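Local coordinates for protein carboxyl esterase NP (Bacillus subtilis, PDB 4CCW) that hydrolyses carboxylic esters, naproxen esters among them, to an alcohol and a carboxylate, using the alpha/beta hydrolase fold, at residues N22-L27 with S66-Y71; K33-S38 with R82-D87; L57-G62 with P72-W77; G171-N176 with A202-Q207; N190-I195 with L275-P280. All coordinates share one frame; numbering follows the deposited sequence.

Interaction 1: residues N22-L27 with S66-Y71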
# COMPACT_ATOMS: atom_id res chain seq x y z
N ASN A 22 -10.98 -11.66 -7.62
CA ASN A 22 -11.56 -11.42 -8.94
C ASN A 22 -12.91 -10.71 -8.85
O ASN A 22 -13.22 -9.86 -9.67
CB ASN A 22 -11.68 -12.74 -9.72
CG ASN A 22 -10.33 -13.29 -10.13
OD1 ASN A 22 -9.32 -12.58 -10.08
ND2 ASN A 22 -10.30 -14.55 -10.54
N GLU A 23 -13.69 -11.07 -7.83
CA GLU A 23 -14.99 -10.43 -7.62
C GLU A 23 -14.86 -8.96 -7.18
O GLU A 23 -15.65 -8.12 -7.58
CB GLU A 23 -15.85 -11.25 -6.67
CG GLU A 23 -16.24 -12.58 -7.30
CD GLU A 23 -17.21 -13.39 -6.47
OE1 GLU A 23 -17.74 -12.87 -5.48
OE2 GLU A 23 -17.44 -14.57 -6.83
N SER A 24 -13.84 -8.66 -6.38
CA SER A 24 -13.53 -7.27 -6.02
C SER A 24 -13.12 -6.42 -7.23
O SER A 24 -13.36 -5.22 -7.24
CB SER A 24 -12.44 -7.20 -4.96
OG SER A 24 -12.91 -7.64 -3.70
N LEU A 25 -12.50 -7.04 -8.23
CA LEU A 25 -12.11 -6.30 -9.43
C LEU A 25 -13.29 -5.79 -10.26
O LEU A 25 -13.12 -4.91 -11.10
CB LEU A 25 -11.15 -7.12 -10.31
CG LEU A 25 -9.66 -7.08 -9.98
CD1 LEU A 25 -8.87 -7.54 -11.20
CD2 LEU A 25 -9.21 -5.69 -9.55
N SER A 26 -14.48 -6.32 -10.00
CA SER A 26 -15.69 -5.81 -10.63
C SER A 26 -16.11 -4.45 -10.06
O SER A 26 -16.99 -3.78 -10.63
CB SER A 26 -16.84 -6.82 -10.52
OG SER A 26 -17.36 -6.86 -9.20
N LEU A 27 -15.49 -4.05 -8.95
CA LEU A 27 -15.69 -2.72 -8.36
C LEU A 27 -14.83 -1.64 -9.03
O LEU A 27 -14.95 -0.44 -8.70
CB LEU A 27 -15.40 -2.73 -6.85
CG LEU A 27 -16.09 -3.75 -5.94
CD1 LEU A 27 -15.52 -3.67 -4.53
CD2 LEU A 27 -17.61 -3.57 -5.93
N SER A 66 -4.57 -5.96 -0.66
CA SER A 66 -4.30 -6.11 -2.11
C SER A 66 -4.53 -4.84 -2.94
O SER A 66 -5.06 -3.83 -2.45
CB SER A 66 -5.07 -7.30 -2.73
OG SER A 66 -6.38 -6.93 -3.11
N SER A 67 -4.18 -4.92 -4.22
CA SER A 67 -4.37 -3.83 -5.16
C SER A 67 -5.84 -3.50 -5.44
O SER A 67 -6.15 -2.42 -5.95
CB SER A 67 -3.67 -4.14 -6.47
OG SER A 67 -2.27 -4.07 -6.30
N THR A 68 -6.74 -4.42 -5.11
CA THR A 68 -8.16 -4.20 -5.36
C THR A 68 -8.73 -3.05 -4.53
O THR A 68 -9.83 -2.57 -4.84
CB THR A 68 -9.01 -5.46 -5.07
OG1 THR A 68 -8.90 -5.77 -3.67
CG2 THR A 68 -8.55 -6.64 -5.92
N MET A 69 -8.00 -2.61 -3.50
CA MET A 69 -8.47 -1.54 -2.59
C MET A 69 -8.59 -0.18 -3.26
O MET A 69 -9.24 0.71 -2.72
CB MET A 69 -7.58 -1.40 -1.35
CG MET A 69 -6.19 -0.83 -1.61
SD MET A 69 -5.40 -0.31 -0.07
CE MET A 69 -6.09 1.32 0.20
N TRP A 70 -7.97 -0.02 -4.43
CA TRP A 70 -7.94 1.29 -5.11
C TRP A 70 -9.18 1.64 -5.90
O TRP A 70 -9.19 2.65 -6.63
CB TRP A 70 -6.71 1.38 -6.01
CG TRP A 70 -5.40 1.26 -5.27
CD1 TRP A 70 -4.43 0.27 -5.39
CD2 TRP A 70 -4.86 2.19 -4.26
NE1 TRP A 70 -3.38 0.49 -4.54
CE2 TRP A 70 -3.57 1.64 -3.84
CE3 TRP A 70 -5.31 3.38 -3.68
CZ2 TRP A 70 -2.77 2.27 -2.88
CZ3 TRP A 70 -4.50 4.00 -2.71
CH2 TRP A 70 -3.26 3.45 -2.33
N TYR A 71 -10.26 0.86 -5.74
CA TYR A 71 -11.49 1.11 -6.52
C TYR A 71 -12.12 2.50 -6.38
O TYR A 71 -12.73 2.98 -7.34
CB TYR A 71 -12.53 -0.02 -6.34
CG TYR A 71 -13.15 -0.10 -4.96
CD1 TYR A 71 -14.25 0.68 -4.61
CD2 TYR A 71 -12.63 -0.98 -3.99
CE1 TYR A 71 -14.80 0.61 -3.34
CE2 TYR A 71 -13.19 -1.06 -2.73
CZ TYR A 71 -14.26 -0.27 -2.40
OH TYR A 71 -14.82 -0.34 -1.15

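Interaction 2: residues K33-S38 with R82-D87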
# COMPACT_ATOMS: atom_id res chain seq x y z
N LYS A 33 -6.40 -4.21 -17.11
CA LYS A 33 -5.88 -5.54 -17.39
C LYS A 33 -5.04 -6.06 -16.23
O LYS A 33 -4.25 -5.32 -15.64
CB LYS A 33 -5.09 -5.58 -18.71
CG LYS A 33 -3.85 -4.70 -18.77
CD LYS A 33 -3.07 -4.98 -20.05
CE LYS A 33 -1.96 -3.97 -20.27
NZ LYS A 33 -1.24 -4.20 -21.55
N SER A 34 -5.26 -7.32 -15.90
CA SER A 34 -4.47 -8.03 -14.90
C SER A 34 -3.39 -8.82 -15.60
O SER A 34 -3.65 -9.46 -16.63
CB SER A 34 -5.36 -8.98 -14.10
OG SER A 34 -6.25 -8.26 -13.27
N PHE A 35 -2.18 -8.78 -15.07
CA PHE A 35 -1.06 -9.52 -15.64
C PHE A 35 0.05 -9.73 -14.62
O PHE A 35 0.03 -9.14 -13.53
CB PHE A 35 -0.54 -8.83 -16.91
CG PHE A 35 0.06 -7.47 -16.68
CD1 PHE A 35 -0.76 -6.34 -16.60
CD2 PHE A 35 1.43 -7.31 -16.57
CE1 PHE A 35 -0.21 -5.08 -16.40
CE2 PHE A 35 1.99 -6.05 -16.37
CZ PHE A 35 1.16 -4.94 -16.28
N TYR A 36 1.01 -10.57 -14.98
CA TYR A 36 2.13 -10.87 -14.11
C TYR A 36 3.45 -10.37 -14.68
O TYR A 36 3.67 -10.39 -15.90
CB TYR A 36 2.20 -12.38 -13.81
CG TYR A 36 1.12 -12.87 -12.86
CD1 TYR A 36 1.32 -12.86 -11.48
CD2 TYR A 36 -0.10 -13.35 -13.35
CE1 TYR A 36 0.34 -13.31 -10.61
CE2 TYR A 36 -1.09 -13.80 -12.48
CZ TYR A 36 -0.86 -13.79 -11.11
OH TYR A 36 -1.83 -14.23 -10.23
N ILE A 37 4.31 -9.91 -13.78
CA ILE A 37 5.65 -9.46 -14.11
C ILE A 37 6.63 -10.33 -13.34
O ILE A 37 6.51 -10.48 -12.13
CB ILE A 37 5.84 -7.98 -13.73
CG1 ILE A 37 5.25 -7.08 -14.81
CG2 ILE A 37 7.30 -7.64 -13.51
CD1 ILE A 37 4.97 -5.68 -14.33
N SER A 38 7.60 -10.89 -14.05
CA SER A 38 8.64 -11.69 -13.42
C SER A 38 9.67 -10.78 -12.75
O SER A 38 10.15 -9.83 -13.37
CB SER A 38 9.32 -12.59 -14.47
OG SER A 38 10.30 -13.41 -13.86
N ARG A 82 -0.98 6.71 -16.57
CA ARG A 82 -0.90 5.29 -16.80
C ARG A 82 -0.62 4.67 -15.44
O ARG A 82 0.50 4.72 -14.94
CB ARG A 82 0.21 4.96 -17.80
CG ARG A 82 0.39 3.48 -18.08
CD ARG A 82 -0.86 2.86 -18.69
NE ARG A 82 -0.65 1.47 -19.14
CZ ARG A 82 -1.63 0.67 -19.56
NH1 ARG A 82 -2.88 1.11 -19.60
NH2 ARG A 82 -1.35 -0.57 -19.96
N THR A 83 -1.66 4.10 -14.84
CA THR A 83 -1.61 3.73 -13.43
C THR A 83 -1.47 2.22 -13.24
O THR A 83 -2.31 1.45 -13.72
CB THR A 83 -2.88 4.18 -12.70
OG1 THR A 83 -4.01 3.49 -13.25
CG2 THR A 83 -3.10 5.64 -12.90
N TYR A 84 -0.41 1.82 -12.55
CA TYR A 84 -0.12 0.42 -12.28
C TYR A 84 -0.32 0.13 -10.80
O TYR A 84 0.43 0.63 -9.96
CB TYR A 84 1.31 0.05 -12.68
CG TYR A 84 1.66 0.30 -14.13
CD1 TYR A 84 1.28 -0.59 -15.12
CD2 TYR A 84 2.38 1.44 -14.50
CE1 TYR A 84 1.61 -0.36 -16.45
CE2 TYR A 84 2.70 1.69 -15.83
CZ TYR A 84 2.32 0.79 -16.80
OH TYR A 84 2.65 1.03 -18.11
N ALA A 85 -1.32 -0.69 -10.48
CA ALA A 85 -1.53 -1.14 -9.11
C ALA A 85 -0.82 -2.47 -8.87
O ALA A 85 -1.22 -3.50 -9.40
CB ALA A 85 -3.01 -1.25 -8.79
N VAL A 86 0.24 -2.42 -8.07
CA VAL A 86 1.15 -3.55 -7.89
C VAL A 86 0.88 -4.29 -6.58
O VAL A 86 0.87 -3.67 -5.50
CB VAL A 86 2.61 -3.04 -7.87
CG1 VAL A 86 3.57 -4.19 -7.59
CG2 VAL A 86 2.94 -2.34 -9.19
N ASP A 87 0.69 -5.61 -6.65
CA ASP A 87 0.51 -6.42 -5.44
C ASP A 87 1.87 -6.65 -4.79
O ASP A 87 2.76 -7.22 -5.41
CB ASP A 87 -0.17 -7.76 -5.73
CG ASP A 87 -1.69 -7.68 -5.77
OD1 ASP A 87 -2.28 -6.64 -5.43
OD2 ASP A 87 -2.32 -8.69 -6.17

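Interaction 3: residues L57-G62 with P72-W77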
# COMPACT_ATOMS: atom_id res chain seq x y z
N LEU A 57 2.13 5.99 -13.14
CA LEU A 57 1.84 6.12 -11.71
C LEU A 57 1.78 4.73 -11.09
O LEU A 57 1.09 3.84 -11.61
CB LEU A 57 0.52 6.86 -11.48
CG LEU A 57 -0.12 6.79 -10.08
CD1 LEU A 57 0.70 7.54 -9.03
CD2 LEU A 57 -1.54 7.34 -10.12
N VAL A 58 2.51 4.54 -9.99
CA VAL A 58 2.54 3.23 -9.35
C VAL A 58 1.83 3.31 -7.98
O VAL A 58 2.09 4.22 -7.19
CB VAL A 58 3.98 2.69 -9.19
CG1 VAL A 58 4.00 1.40 -8.37
CG2 VAL A 58 4.62 2.42 -10.56
N LEU A 59 0.92 2.36 -7.75
CA LEU A 59 0.17 2.27 -6.51
C LEU A 59 0.60 1.04 -5.71
O LEU A 59 0.74 -0.06 -6.25
CB LEU A 59 -1.34 2.18 -6.79
CG LEU A 59 -1.96 3.18 -7.78
CD1 LEU A 59 -3.43 2.88 -8.01
CD2 LEU A 59 -1.76 4.61 -7.30
N LEU A 60 0.81 1.24 -4.42
CA LEU A 60 1.20 0.18 -3.51
C LEU A 60 0.22 0.20 -2.33
O LEU A 60 0.22 1.12 -1.52
CB LEU A 60 2.66 0.35 -3.06
CG LEU A 60 3.76 0.13 -4.10
CD1 LEU A 60 5.10 0.60 -3.55
CD2 LEU A 60 3.84 -1.33 -4.56
N HIS A 61 -0.61 -0.84 -2.28
CA HIS A 61 -1.74 -0.98 -1.34
C HIS A 61 -1.34 -1.15 0.12
O HIS A 61 -0.17 -1.40 0.43
CB HIS A 61 -2.50 -2.23 -1.76
CG HIS A 61 -1.65 -3.47 -1.74
ND1 HIS A 61 -1.42 -4.17 -0.62
CD2 HIS A 61 -0.92 -4.10 -2.75
CE1 HIS A 61 -0.60 -5.21 -0.89
NE2 HIS A 61 -0.30 -5.17 -2.20
N GLY A 62 -2.33 -1.06 1.01
CA GLY A 62 -2.10 -1.32 2.45
C GLY A 62 -2.00 -2.80 2.77
O GLY A 62 -2.44 -3.63 1.97
N PRO A 72 -11.96 3.18 -5.21
CA PRO A 72 -12.57 4.51 -5.07
C PRO A 72 -11.74 5.64 -5.68
O PRO A 72 -12.19 6.79 -5.71
CB PRO A 72 -12.63 4.72 -3.55
CG PRO A 72 -12.26 3.42 -2.92
CD PRO A 72 -11.42 2.70 -3.92
N ASN A 73 -10.55 5.32 -6.15
CA ASN A 73 -9.57 6.34 -6.51
C ASN A 73 -9.17 6.21 -7.96
O ASN A 73 -8.71 7.18 -8.57
CB ASN A 73 -8.31 6.22 -5.65
CG ASN A 73 -8.62 5.91 -4.20
OD1 ASN A 73 -8.49 4.75 -3.77
ND2 ASN A 73 -9.06 6.92 -3.45
N ILE A 74 -9.34 5.02 -8.51
CA ILE A 74 -8.73 4.69 -9.79
C ILE A 74 -9.36 5.42 -10.99
O ILE A 74 -8.66 5.72 -11.95
CB ILE A 74 -8.67 3.16 -10.02
CG1 ILE A 74 -7.72 2.81 -11.18
CG2 ILE A 74 -10.06 2.57 -10.25
CD1 ILE A 74 -6.26 3.13 -10.91
N ALA A 75 -10.65 5.73 -10.94
CA ALA A 75 -11.30 6.47 -12.05
C ALA A 75 -10.69 7.87 -12.22
O ALA A 75 -10.41 8.29 -13.35
CB ALA A 75 -12.80 6.56 -11.85
N ASP A 76 -10.49 8.57 -11.11
CA ASP A 76 -9.85 9.90 -11.11
C ASP A 76 -8.36 9.81 -11.48
O ASP A 76 -7.91 10.50 -12.40
CB ASP A 76 -10.00 10.59 -9.75
CG ASP A 76 -11.35 11.28 -9.56
OD1 ASP A 76 -12.11 11.46 -10.54
OD2 ASP A 76 -11.65 11.65 -8.41
N TRP A 77 -7.60 8.98 -10.78
CA TRP A 77 -6.15 8.93 -11.02
C TRP A 77 -5.83 8.40 -12.39
O TRP A 77 -4.91 8.90 -13.04
CB TRP A 77 -5.40 8.14 -9.94
CG TRP A 77 -5.46 8.79 -8.58
CD1 TRP A 77 -5.74 10.12 -8.28
CD2 TRP A 77 -5.24 8.16 -7.28
NE1 TRP A 77 -5.71 10.34 -6.93
CE2 TRP A 77 -5.41 9.21 -6.27
CE3 TRP A 77 -4.93 6.87 -6.86
CZ2 TRP A 77 -5.28 8.97 -4.91
CZ3 TRP A 77 -4.78 6.63 -5.48
CH2 TRP A 77 -4.95 7.66 -4.53

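Interaction 4: residues G171-N176 with A202-Q207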
# COMPACT_ATOMS: atom_id res chain seq x y z
N GLY A 171 -5.03 -10.76 16.16
CA GLY A 171 -6.36 -11.26 16.46
C GLY A 171 -7.23 -11.57 15.25
O GLY A 171 -8.26 -12.22 15.39
N LEU A 172 -6.81 -11.12 14.06
CA LEU A 172 -7.59 -11.35 12.83
C LEU A 172 -8.05 -12.80 12.63
O LEU A 172 -9.20 -13.04 12.26
CB LEU A 172 -6.84 -10.83 11.59
CG LEU A 172 -6.84 -9.32 11.39
CD1 LEU A 172 -5.79 -8.94 10.36
CD2 LEU A 172 -8.22 -8.85 10.93
N THR A 173 -7.16 -13.76 12.90
CA THR A 173 -7.47 -15.18 12.68
C THR A 173 -8.35 -15.85 13.74
O THR A 173 -8.89 -16.94 13.50
CB THR A 173 -6.19 -16.01 12.50
OG1 THR A 173 -5.39 -15.91 13.69
CG2 THR A 173 -5.39 -15.51 11.28
N ALA A 174 -8.49 -15.24 14.92
CA ALA A 174 -9.28 -15.85 16.00
C ALA A 174 -10.69 -15.26 16.08
O ALA A 174 -10.90 -14.09 15.74
CB ALA A 174 -8.57 -15.71 17.33
N SER A 175 -11.65 -16.08 16.51
CA SER A 175 -13.08 -15.73 16.68
C SER A 175 -13.60 -14.62 15.73
O SER A 175 -13.68 -14.83 14.52
CB SER A 175 -13.43 -15.44 18.15
OG SER A 175 -12.60 -14.43 18.70
N ASN A 176 -13.95 -13.46 16.28
CA ASN A 176 -14.47 -12.35 15.48
C ASN A 176 -13.42 -11.27 15.16
O ASN A 176 -13.73 -10.08 15.06
CB ASN A 176 -15.72 -11.75 16.15
CG ASN A 176 -15.42 -11.12 17.50
OD1 ASN A 176 -14.43 -11.46 18.16
ND2 ASN A 176 -16.29 -10.21 17.94
N ALA A 202 -11.47 -13.50 3.28
CA ALA A 202 -10.97 -14.73 2.64
C ALA A 202 -9.45 -14.76 2.70
O ALA A 202 -8.85 -15.82 2.89
CB ALA A 202 -11.50 -14.87 1.21
N GLY A 203 -8.84 -13.58 2.60
CA GLY A 203 -7.41 -13.44 2.77
C GLY A 203 -6.96 -13.90 4.14
O GLY A 203 -6.01 -14.68 4.25
N VAL A 204 -7.66 -13.45 5.18
CA VAL A 204 -7.34 -13.81 6.56
C VAL A 204 -7.51 -15.31 6.79
O VAL A 204 -6.71 -15.93 7.50
CB VAL A 204 -8.18 -12.99 7.56
CG1 VAL A 204 -8.00 -13.50 8.98
CG2 VAL A 204 -7.79 -11.51 7.48
N MET A 205 -8.53 -15.90 6.17
CA MET A 205 -8.77 -17.35 6.29
C MET A 205 -7.74 -18.19 5.51
O MET A 205 -7.55 -19.37 5.82
CB MET A 205 -10.21 -17.69 5.86
CG MET A 205 -11.28 -17.11 6.79
SD MET A 205 -12.96 -17.21 6.13
CE MET A 205 -13.94 -16.87 7.59
N TRP A 206 -7.08 -17.58 4.53
CA TRP A 206 -6.04 -18.27 3.75
C TRP A 206 -4.72 -18.21 4.46
O TRP A 206 -3.98 -17.22 4.36
CB TRP A 206 -5.96 -17.70 2.33
CG TRP A 206 -4.95 -18.38 1.43
CD1 TRP A 206 -4.54 -19.71 1.46
CD2 TRP A 206 -4.21 -17.77 0.32
NE1 TRP A 206 -3.61 -19.96 0.48
CE2 TRP A 206 -3.37 -18.84 -0.24
CE3 TRP A 206 -4.15 -16.51 -0.25
CZ2 TRP A 206 -2.52 -18.63 -1.32
CZ3 TRP A 206 -3.29 -16.30 -1.34
CH2 TRP A 206 -2.50 -17.34 -1.86
N GLN A 207 -4.41 -19.28 5.19
CA GLN A 207 -3.26 -19.31 6.10
C GLN A 207 -2.21 -20.37 5.77
O GLN A 207 -1.14 -20.40 6.38
CB GLN A 207 -3.75 -19.48 7.54
CG GLN A 207 -4.64 -18.36 8.03
CD GLN A 207 -5.24 -18.62 9.40
OE1 GLN A 207 -6.46 -18.77 9.54
NE2 GLN A 207 -4.38 -18.69 10.41

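Interaction 5: residues N190-I195 with L275-P280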
# COMPACT_ATOMS: atom_id res chain seq x y z
N ASN A 190 -18.54 0.53 7.14
CA ASN A 190 -19.51 0.44 6.05
C ASN A 190 -19.15 1.27 4.82
O ASN A 190 -19.83 1.18 3.79
CB ASN A 190 -20.91 0.81 6.55
CG ASN A 190 -21.48 -0.21 7.51
OD1 ASN A 190 -21.59 0.04 8.71
ND2 ASN A 190 -21.83 -1.39 6.99
N VAL A 191 -18.10 2.08 4.91
CA VAL A 191 -17.57 2.76 3.73
C VAL A 191 -16.90 1.75 2.79
O VAL A 191 -16.83 1.97 1.59
CB VAL A 191 -16.62 3.94 4.05
CG1 VAL A 191 -17.28 4.96 4.96
CG2 VAL A 191 -15.31 3.45 4.64
N LEU A 192 -16.42 0.64 3.36
CA LEU A 192 -15.88 -0.47 2.56
C LEU A 192 -16.99 -1.25 1.89
O LEU A 192 -18.00 -1.57 2.52
CB LEU A 192 -15.07 -1.43 3.44
CG LEU A 192 -13.85 -0.96 4.22
CD1 LEU A 192 -13.25 -2.14 4.97
CD2 LEU A 192 -12.82 -0.32 3.32
N HIS A 193 -16.82 -1.57 0.61
CA HIS A 193 -17.78 -2.40 -0.11
C HIS A 193 -17.81 -3.80 0.47
O HIS A 193 -16.74 -4.37 0.76
CB HIS A 193 -17.47 -2.41 -1.60
CG HIS A 193 -18.62 -2.87 -2.46
ND1 HIS A 193 -18.94 -4.18 -2.60
CD2 HIS A 193 -19.53 -2.16 -3.24
CE1 HIS A 193 -20.00 -4.29 -3.42
NE2 HIS A 193 -20.36 -3.05 -3.81
N PRO A 194 -19.01 -4.36 0.67
CA PRO A 194 -19.14 -5.74 1.18
C PRO A 194 -18.33 -6.78 0.39
O PRO A 194 -17.85 -7.75 0.97
CB PRO A 194 -20.64 -6.02 1.06
CG PRO A 194 -21.28 -4.68 1.14
CD PRO A 194 -20.33 -3.73 0.47
N ILE A 195 -18.16 -6.57 -0.92
CA ILE A 195 -17.40 -7.50 -1.75
C ILE A 195 -15.92 -7.39 -1.42
O ILE A 195 -15.21 -8.41 -1.35
CB ILE A 195 -17.67 -7.31 -3.26
CG1 ILE A 195 -19.10 -7.78 -3.60
CG2 ILE A 195 -16.69 -8.11 -4.10
CD1 ILE A 195 -19.50 -7.60 -5.05
N LEU A 275 -7.63 6.22 4.70
CA LEU A 275 -8.18 7.50 4.31
C LEU A 275 -8.58 7.62 2.82
O LEU A 275 -9.48 8.38 2.47
CB LEU A 275 -7.24 8.64 4.76
CG LEU A 275 -5.77 8.67 4.35
CD1 LEU A 275 -5.64 9.21 2.94
CD2 LEU A 275 -4.98 9.56 5.29
N SER A 276 -7.92 6.84 1.97
CA SER A 276 -8.24 6.77 0.54
C SER A 276 -9.65 6.21 0.28
O SER A 276 -10.27 6.52 -0.75
CB SER A 276 -7.18 5.92 -0.18
OG SER A 276 -7.13 4.61 0.34
N MET A 277 -10.15 5.40 1.21
CA MET A 277 -11.46 4.75 1.09
C MET A 277 -12.54 5.52 1.84
O MET A 277 -13.71 5.50 1.44
CB MET A 277 -11.38 3.28 1.58
CG MET A 277 -10.33 2.45 0.84
SD MET A 277 -10.24 0.68 1.16
CE MET A 277 -11.55 0.10 0.08
N GLU A 278 -12.13 6.23 2.89
CA GLU A 278 -13.07 7.05 3.67
C GLU A 278 -13.32 8.42 3.07
O GLU A 278 -14.43 8.93 3.13
CB GLU A 278 -12.59 7.20 5.10
CG GLU A 278 -12.48 5.87 5.84
CD GLU A 278 -11.54 5.95 7.02
OE1 GLU A 278 -10.54 6.70 6.94
OE2 GLU A 278 -11.81 5.28 8.02
N GLN A 279 -12.28 9.02 2.50
CA GLN A 279 -12.46 10.34 1.92
C GLN A 279 -11.93 10.39 0.49
O GLN A 279 -11.03 11.17 0.19
CB GLN A 279 -11.85 11.43 2.84
CG GLN A 279 -12.58 11.61 4.19
CD GLN A 279 -13.97 12.25 4.07
OE1 GLN A 279 -14.24 12.97 3.12
NE2 GLN A 279 -14.84 11.99 5.04
N PRO A 280 -12.50 9.56 -0.42
CA PRO A 280 -11.93 9.50 -1.78
C PRO A 280 -12.04 10.81 -2.56
O PRO A 280 -11.10 11.16 -3.26
CB PRO A 280 -12.76 8.41 -2.47
CG PRO A 280 -14.04 8.36 -1.70
CD PRO A 280 -13.65 8.64 -0.28

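Interaction 1: residues N22-L27 with S66-Y71
Leu27 lies alongside Tyr71, and the two side chains point the same way. The CB of Tyr71 sits 3.4 Å from the backbone O of Leu27. The next atom, CG, meets Leu27 CB at 3.9 Å. With CG of Tyr71 placed between its own backbone N and carbonyl carbon (chi1 68°), the ring turns one face to the leucine. Leu27 CD1 rests over that face, 4.0 Å from the ring centroid and 14° off the normal, a CH-pi contact. At the tip, Tyr71 OH hydrogen-bonds to the backbone N of His193. An alanine in place of Tyr71 would take away the ring, and is likely to leave Leu27 CD1 without its platform and His193 N without this bond.

A second patch joins Ser24 CB to Thr68 CB at 3.8 Å. Leu25 CD2 reaches Thr68 CG2, also at 3.8 Å. The hydroxyls of Ser24 and Thr68 both hydrogen-bond to Gln199 OE1, which links the two segments indirectly. The contact thus joins the end of helix 12-24 to the 3-10 turn between strand 56-60 and helix 74-80, with helix 194-205 packed against both.

Interaction 2: residues K33-S38 with R82-D87
The Phe35 ring and the Tyr84 ring meet at long range, with Phe35 CZ 4.5 Å from Tyr84 CD1. Tyr84 CD1 lies at the edge of the Phe35 ring, near its plane. Phe35 CZ comes to the Tyr84 ring obliquely, and the contact is a light apolar one. The third flat group is the Arg82 guanidinium. Its edge takes Lys33 CE, 3.5 Å from Arg82 NH2, near the guanidinium plane. Tyr84 OH is at the same group's edge and in its plane, and receives a weak hydrogen bond from Arg82 NE at 3.5 Å.

Lys33 runs extended beyond CG and crosses the arginine side chain at about a right angle. Arg82 starts with CG opposite the backbone N (chi1 179°) and then bends at chi2 (62°), which carries its guanidinium back beside Tyr84. Arg82 NH1 has a firmer partner in the backbone O of Gly50.

The two strands are not paired with each other. Strand 42-49 lies between them in the sheet, antiparallel to both, and the long side chains bridge over it at the surface.

The contact is light and mainly apolar. Lys33 NZ stands 4.0 Å from Arg82 NH2, and these like charges would probably repel somewhat. No hydrogen bond links the segments, so the contact probably rests on the aliphatic part of the lysine and the two rings.

Interaction 3: residues L57-G62 with P72-W77
Apolar contacts alone join Leu57 and Leu59 to Ile74 and Trp77. Leu57 CD2 meets Trp77 CB at 3.9 Å. Leu59 splits its two methyls between two partners. CD2 reaches Trp77 CE3 at 3.9 Å, and CD1 reaches Ile74 CD1 at 4.1 Å. The Leu59 branch point is held opposite the carbonyl carbon (chi1 -48°), and from there the methyls spread toward the helix. Within the helical segment, Asn73 CB lies over one face of the Trp77 ring, offset toward the rim. All four residues that meet across the contact are buried.

Polar bonds lie within or beyond the segments. Trp77 N bonds to Asn73 O at 3.1 Å, in the first turn of the helix. Trp77 NE1 hydrogen-bonds to the backbone O of Asn284 in helix 280-291.

The contact lies inside a beta-alpha-beta unit made of strand 56-60, helix 74-80 and strand 82-86. It packs the first strand under the helix. Trp77 also touches Val287 and Met288 of helix 280-291 and Ile126 of the neighbouring strand 123-128.

Interaction 4: residues G171-N176 with A202-Q207
Leu172 and Val204 form the buried part of this contact. Val204 CG1 sits 3.5 Å from the backbone O of Leu172 and 3.9 Å from Leu172 CB. With CG1 opposite its backbone N (chi1 172°), Val204 directs this one methyl into the turn. The same CG1 touches Thr173 CG2 more distantly, at 4.0 Å.

The outer part is exposed. Gln207 extends beyond CG. The side chains of Gln207 and Thr173 cross obliquely, and the amide meets the Thr173 methyl. NE2 lies 3.4 Å from Thr173 CG2, and CD lies 3.6 Å from it. This is plain van der Waals contact of a polar group with a methyl, and no hydrogen bond crosses between the segments.

Residues Gly171 to Ala174 form a type I beta turn, closed by Ala174 N to Gly171 O. Leu172 also touches Leu64 and Phe181, two residues of the ligand pocket, and its side chain lies about 4 Å from the bound (2-hydroxyethoxy)acetic acid. The contact joins the turn after helix 163-171 to the end of helix 194-205, in the helical region inserted beside the pocket of this alpha/beta hydrolase.

Interaction 5: residues N190-I195 with L275-P280
The short helix 275-278, which follows the active-site loop carrying His273, packs against the segment leading into helix 194-205: Leu192 meets Met277, and Val191 meets Glu278. His273 is the probable proton acceptor of the esterase.

Leu192 and Met277 make the closest approach. Leu192 CD2 is 3.5 Å from both Met277 SD and Met277 CE, so one methyl rests against the thioether end. The two side chains cross at about a right angle. Met277 bends at its last torsion (chi3 82°), and this turns CE to the leucine.

Val191 makes the outer, more exposed part. Its CG2 lies 3.9 Å from Glu278 CG and 4.1 Å from the backbone O of Met277. This brings the valine methyl against the aliphatic part of the glutamate. The carboxylate is occupied elsewhere: Glu278 OE1 accepts from Gly272 N, next to His273 in the chain. Glu278 therefore ties the helix back to the loop of the active-site histidine.

His193 caps helix 194-205. Its ND1 accepts from Ile195 N at 3.0 Å, with an N-H...N angle of 163°, and the donor lies near the imidazole plane. Pro194 CD packs over one face of the same ring.

The contact thus sets the chain entering helix 194-205 against helix 275-278, with Phe196 beside Met277 and helix 12-24 against Ile195.

Overall arrangement
From the N terminus, helix 12-24 leads into interaction 1, which closes a loop holding three strands. Strand 32-39 opens interaction 2 before that loop ends, so the two cross. Interaction 3 also crosses interaction 1, and is nested inside the loop closed by interaction 2. These three tie the first helix, the sheet edge and the first beta-alpha-beta unit together. Ser67 N probably bonds to Asp87 OD1, joining interactions 1 and 2. Interactions 4 and 5 come later and cross each other, sharing helix 194-205. Interaction 5 touches interactions 1 and 3, whereas interaction 4 stands apart beside the ligand.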